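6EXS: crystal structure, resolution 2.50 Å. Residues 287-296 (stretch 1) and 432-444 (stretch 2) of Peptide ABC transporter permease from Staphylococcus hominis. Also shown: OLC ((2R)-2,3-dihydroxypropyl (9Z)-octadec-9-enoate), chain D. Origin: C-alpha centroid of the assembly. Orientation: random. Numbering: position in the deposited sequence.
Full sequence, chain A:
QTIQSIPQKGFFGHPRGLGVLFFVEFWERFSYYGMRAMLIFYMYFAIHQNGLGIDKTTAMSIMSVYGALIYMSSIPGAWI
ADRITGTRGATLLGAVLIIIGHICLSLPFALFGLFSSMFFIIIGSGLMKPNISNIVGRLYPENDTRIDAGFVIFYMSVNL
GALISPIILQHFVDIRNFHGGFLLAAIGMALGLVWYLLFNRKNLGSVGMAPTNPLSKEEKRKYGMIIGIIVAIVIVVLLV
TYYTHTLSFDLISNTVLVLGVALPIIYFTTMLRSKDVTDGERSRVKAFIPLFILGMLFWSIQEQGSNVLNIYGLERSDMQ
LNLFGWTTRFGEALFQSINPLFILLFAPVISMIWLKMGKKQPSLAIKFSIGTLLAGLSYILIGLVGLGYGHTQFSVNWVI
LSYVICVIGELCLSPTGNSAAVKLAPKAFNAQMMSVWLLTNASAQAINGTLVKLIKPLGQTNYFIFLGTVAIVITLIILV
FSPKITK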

# COMPACT_ATOMS: atom_id res chain seq x y z
N ALA A 287 6.40 -1.52 23.37
CA ALA A 287 7.67 -1.66 22.65
C ALA A 287 7.47 -1.44 21.14
O ALA A 287 8.43 -1.09 20.46
CB ALA A 287 8.26 -3.04 22.90
N PHE A 288 6.23 -1.65 20.63
CA PHE A 288 5.88 -1.47 19.23
C PHE A 288 5.62 0.00 18.86
O PHE A 288 5.84 0.37 17.70
CB PHE A 288 4.70 -2.38 18.79
CG PHE A 288 4.59 -2.50 17.28
CD1 PHE A 288 5.35 -3.44 16.58
CD2 PHE A 288 3.75 -1.66 16.55
CE1 PHE A 288 5.27 -3.53 15.19
CE2 PHE A 288 3.68 -1.74 15.16
CZ PHE A 288 4.43 -2.68 14.48
N ILE A 289 5.17 0.83 19.82
CA ILE A 289 4.89 2.27 19.64
C ILE A 289 6.08 2.99 18.92
O ILE A 289 5.80 3.61 17.89
CB ILE A 289 4.45 2.97 20.96
CG1 ILE A 289 3.05 2.49 21.39
CG2 ILE A 289 4.48 4.50 20.84
CD1 ILE A 289 2.70 2.66 22.88
N PRO A 290 7.38 2.88 19.35
CA PRO A 290 8.46 3.55 18.59
C PRO A 290 8.62 2.99 17.18
O PRO A 290 8.88 3.77 16.25
CB PRO A 290 9.71 3.29 19.43
CG PRO A 290 9.21 2.92 20.78
CD PRO A 290 7.93 2.19 20.53
N LEU A 291 8.42 1.65 17.00
CA LEU A 291 8.46 0.97 15.70
C LEU A 291 7.33 1.48 14.78
O LEU A 291 7.51 1.52 13.56
CB LEU A 291 8.37 -0.57 15.86
CG LEU A 291 9.55 -1.27 16.55
CD1 LEU A 291 9.14 -2.64 17.04
CD2 LEU A 291 10.72 -1.43 15.62
N PHE A 292 6.17 1.89 15.37
CA PHE A 292 5.03 2.46 14.64
C PHE A 292 5.41 3.83 14.05
O PHE A 292 5.12 4.09 12.88
CB PHE A 292 3.75 2.55 15.52
CG PHE A 292 2.54 3.00 14.72
CD1 PHE A 292 2.27 4.35 14.52
CD2 PHE A 292 1.70 2.06 14.12
CE1 PHE A 292 1.20 4.76 13.72
CE2 PHE A 292 0.63 2.47 13.32
CZ PHE A 292 0.39 3.81 13.12
N ILE A 293 6.05 4.71 14.87
CA ILE A 293 6.54 6.04 14.48
C ILE A 293 7.59 5.86 13.37
O ILE A 293 7.44 6.46 12.30
CB ILE A 293 7.07 6.87 15.69
CG1 ILE A 293 6.12 6.83 16.93
CG2 ILE A 293 7.42 8.32 15.29
CD1 ILE A 293 4.65 7.40 16.76
N LEU A 294 8.62 5.00 13.59
CA LEU A 294 9.67 4.72 12.60
C LEU A 294 9.09 4.23 11.28
O LEU A 294 9.51 4.71 10.22
CB LEU A 294 10.73 3.74 13.14
CG LEU A 294 11.69 4.25 14.24
CD1 LEU A 294 12.69 3.17 14.61
CD2 LEU A 294 12.45 5.49 13.82
N GLY A 295 8.10 3.32 11.36
CA GLY A 295 7.38 2.77 10.21
C GLY A 295 6.57 3.82 9.46
O GLY A 295 6.58 3.84 8.23
N MET A 296 5.90 4.71 10.20
CA MET A 296 5.09 5.80 9.65
C MET A 296 5.98 6.80 8.89
O MET A 296 5.64 7.18 7.76
CB MET A 296 4.31 6.49 10.78
CG MET A 296 3.00 7.08 10.33
SD MET A 296 1.95 7.63 11.70
CE MET A 296 2.84 9.09 12.25
N GLN A 432 -5.61 -7.74 15.32
CA GLN A 432 -5.50 -6.34 15.73
C GLN A 432 -4.07 -5.83 15.58
O GLN A 432 -3.88 -4.68 15.18
CB GLN A 432 -6.01 -6.16 17.17
CG GLN A 432 -7.54 -6.23 17.28
CD GLN A 432 -8.08 -7.60 17.63
OE1 GLN A 432 -7.58 -8.65 17.19
NE2 GLN A 432 -9.14 -7.62 18.41
N MET A 433 -3.07 -6.69 15.87
CA MET A 433 -1.65 -6.34 15.69
C MET A 433 -1.32 -6.30 14.19
O MET A 433 -0.44 -5.54 13.79
CB MET A 433 -0.74 -7.34 16.43
CG MET A 433 0.63 -6.78 16.74
SD MET A 433 0.60 -5.45 17.96
CE MET A 433 2.33 -5.21 18.21
N MET A 434 -2.05 -7.10 13.38
CA MET A 434 -1.92 -7.12 11.92
C MET A 434 -2.35 -5.75 11.35
O MET A 434 -1.79 -5.28 10.36
CB MET A 434 -2.77 -8.25 11.31
CG MET A 434 -2.06 -9.58 11.28
SD MET A 434 -2.97 -10.81 10.33
CE MET A 434 -2.37 -10.45 8.67
N SER A 435 -3.34 -5.11 12.03
CA SER A 435 -3.88 -3.79 11.71
C SER A 435 -2.88 -2.67 12.01
O SER A 435 -2.81 -1.74 11.21
CB SER A 435 -5.19 -3.52 12.44
OG SER A 435 -6.26 -4.30 11.94
N VAL A 436 -2.09 -2.75 13.11
CA VAL A 436 -1.13 -1.69 13.46
C VAL A 436 0.06 -1.63 12.47
O VAL A 436 0.47 -0.51 12.15
CB VAL A 436 -0.66 -1.62 14.95
CG1 VAL A 436 -1.83 -1.42 15.90
CG2 VAL A 436 0.18 -2.81 15.35
N TRP A 437 0.60 -2.77 11.97
CA TRP A 437 1.68 -2.70 10.96
C TRP A 437 1.13 -2.17 9.61
O TRP A 437 1.82 -1.44 8.90
CB TRP A 437 2.50 -4.01 10.82
CG TRP A 437 3.24 -4.12 9.52
CD1 TRP A 437 2.91 -4.92 8.46
CD2 TRP A 437 4.33 -3.29 9.06
NE1 TRP A 437 3.73 -4.66 7.38
CE2 TRP A 437 4.61 -3.66 7.72
CE3 TRP A 437 5.08 -2.26 9.65
CZ2 TRP A 437 5.64 -3.07 6.98
CZ3 TRP A 437 6.09 -1.65 8.90
CH2 TRP A 437 6.36 -2.06 7.59
N LEU A 438 -0.13 -2.50 9.29
CA LEU A 438 -0.83 -2.03 8.10
C LEU A 438 -1.15 -0.52 8.23
O LEU A 438 -1.10 0.21 7.24
CB LEU A 438 -2.12 -2.84 7.93
CG LEU A 438 -2.75 -2.93 6.55
CD1 LEU A 438 -1.77 -3.48 5.50
CD2 LEU A 438 -3.92 -3.84 6.59
N LEU A 439 -1.42 -0.07 9.47
CA LEU A 439 -1.69 1.33 9.80
C LEU A 439 -0.45 2.22 9.71
O LEU A 439 -0.61 3.42 9.52
CB LEU A 439 -2.40 1.47 11.15
CG LEU A 439 -3.93 1.39 11.09
CD1 LEU A 439 -4.52 1.31 12.47
CD2 LEU A 439 -4.54 2.59 10.34
N THR A 440 0.78 1.65 9.80
CA THR A 440 2.01 2.45 9.63
C THR A 440 1.97 3.05 8.22
O THR A 440 2.43 4.17 8.03
CB THR A 440 3.31 1.66 9.88
OG1 THR A 440 3.51 0.65 8.89
CG2 THR A 440 3.37 1.04 11.26
N ASN A 441 1.36 2.32 7.24
CA ASN A 441 1.21 2.77 5.85
C ASN A 441 -0.07 3.60 5.64
O ASN A 441 0.00 4.67 5.04
CB ASN A 441 1.30 1.60 4.86
CG ASN A 441 1.48 2.08 3.44
OD1 ASN A 441 0.51 2.40 2.73
ND2 ASN A 441 2.72 2.20 3.00
N ALA A 442 -1.22 3.12 6.16
CA ALA A 442 -2.51 3.83 6.09
C ALA A 442 -2.45 5.23 6.74
O ALA A 442 -2.94 6.19 6.15
CB ALA A 442 -3.60 2.99 6.74
N SER A 443 -1.80 5.34 7.92
CA SER A 443 -1.61 6.61 8.62
C SER A 443 -0.61 7.53 7.91
O SER A 443 -0.88 8.72 7.81
CB SER A 443 -1.16 6.38 10.06
OG SER A 443 -2.17 5.67 10.75
N ALA A 444 0.53 6.98 7.41
CA ALA A 444 1.53 7.76 6.67
C ALA A 444 0.92 8.40 5.43
O ALA A 444 1.14 9.58 5.19
CB ALA A 444 2.71 6.89 6.29
C24 OLC D . -11.63 -6.08 14.60
C6 OLC D . -18.33 -2.69 7.94
C5 OLC D . -17.91 -2.26 9.34
C4 OLC D . -17.60 -3.42 10.27
C3 OLC D . -17.25 -3.01 11.69
C2 OLC D . -15.77 -2.72 11.92
C21 OLC D . -13.03 -5.00 12.82
C1 OLC D . -15.07 -3.73 12.78
C22 OLC D . -12.18 -4.78 14.05
O19 OLC D . -15.60 -4.39 13.63
O25 OLC D . -10.80 -5.87 15.73
O23 OLC D . -11.10 -3.91 13.72
O20 OLC D . -13.76 -3.79 12.48

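Two helices from distant parts of one chain pack here with their N-to-C directions 36° apart, their axes approaching to 8.5 Å. No hydrogen bond crosses between them. The 483 Å² they bury together is held by apolar packing, by one knob-into-hole fit and by a CA-H...O contact where the backbones come closest.

The apolar contacts begin with Phe-288, whose CA-to-CB bond points toward the second helix. Its ring meets three residues there: CG of Phe-288 lies 3.6 Å from CE of Met-433, CE2 of Phe-288 is 3.7 Å from CG2 of Val-436, and CZ of Phe-288 is 4.3 Å from CB of Trp-437. Met-433 leaves its backbone sideways, but its flexible, unbranched chain, with chi1 t and chi2 p, brings the terminal methyl up to the ring. Its sulfur adds a sulfur-aromatic interaction, with SD of Met-433 5.3 Å from the centroid of the Phe-288 ring. Val-436, short and beta-branched, points toward the first helix and sets a methyl beside the ring.

One turn later, Phe-292 is the knob. It starts sideways, yet its t rotamer carries the ring into a hole formed by Val-436, Leu-439, Thr-440 and Ser-443. CD2 of Phe-292 is 3.5 Å from CG2 of Thr-440, and CE2 of Phe-292 is 3.9 Å from CB of Leu-439. The hole also has polar atoms in its wall. The carbonyl O of Val-436 approaches the ring edge, 3.2 Å from CE2 of Phe-292, where the slightly positive C-H groups suit a carbonyl oxygen. OG of Ser-443 is also near the ring plane, 4.0 Å from CZ of Phe-292; this hydroxyl is hydrogen-bonded elsewhere in the structure, so its burial leaves no polar demand unmet.

Small residues lie where the backbones come close. Gly-295 has no side chain, and a CB modeled in ideal geometry would lie only 3.2 Å from CG2 of Thr-440. As deposited, C of Gly-295 comes within 3.9 Å of CB of Thr-440. Thr-440 suits this buried position because its two branches serve different ends: the methyl CG2 packs against Phe-292, while OG1 of Thr-440 donates a hydrogen bond to O of Trp-437, 2.7 Å away within its own helix. On the second helix, Ala-444 points toward the first with a single methyl, allowing its CB to come within 3.3 Å of O of Met-296.

At this end the nearest CA atoms, those of Met-296 and Thr-440, are 4.6 Å apart. CA of Met-296 lies 3.5 Å from O of Thr-440, with an angle of 162° at the hydrogen, a nearly straight CA-H...O contact. The Met-296 side chain lies across the partner helix: its CG is 4.1 Å from CB of Ala-444, and its SD is 3.7 Å from CB of Ser-443. A long, pliable thioether can thus cover two small residues whose compact side chains leave room for it.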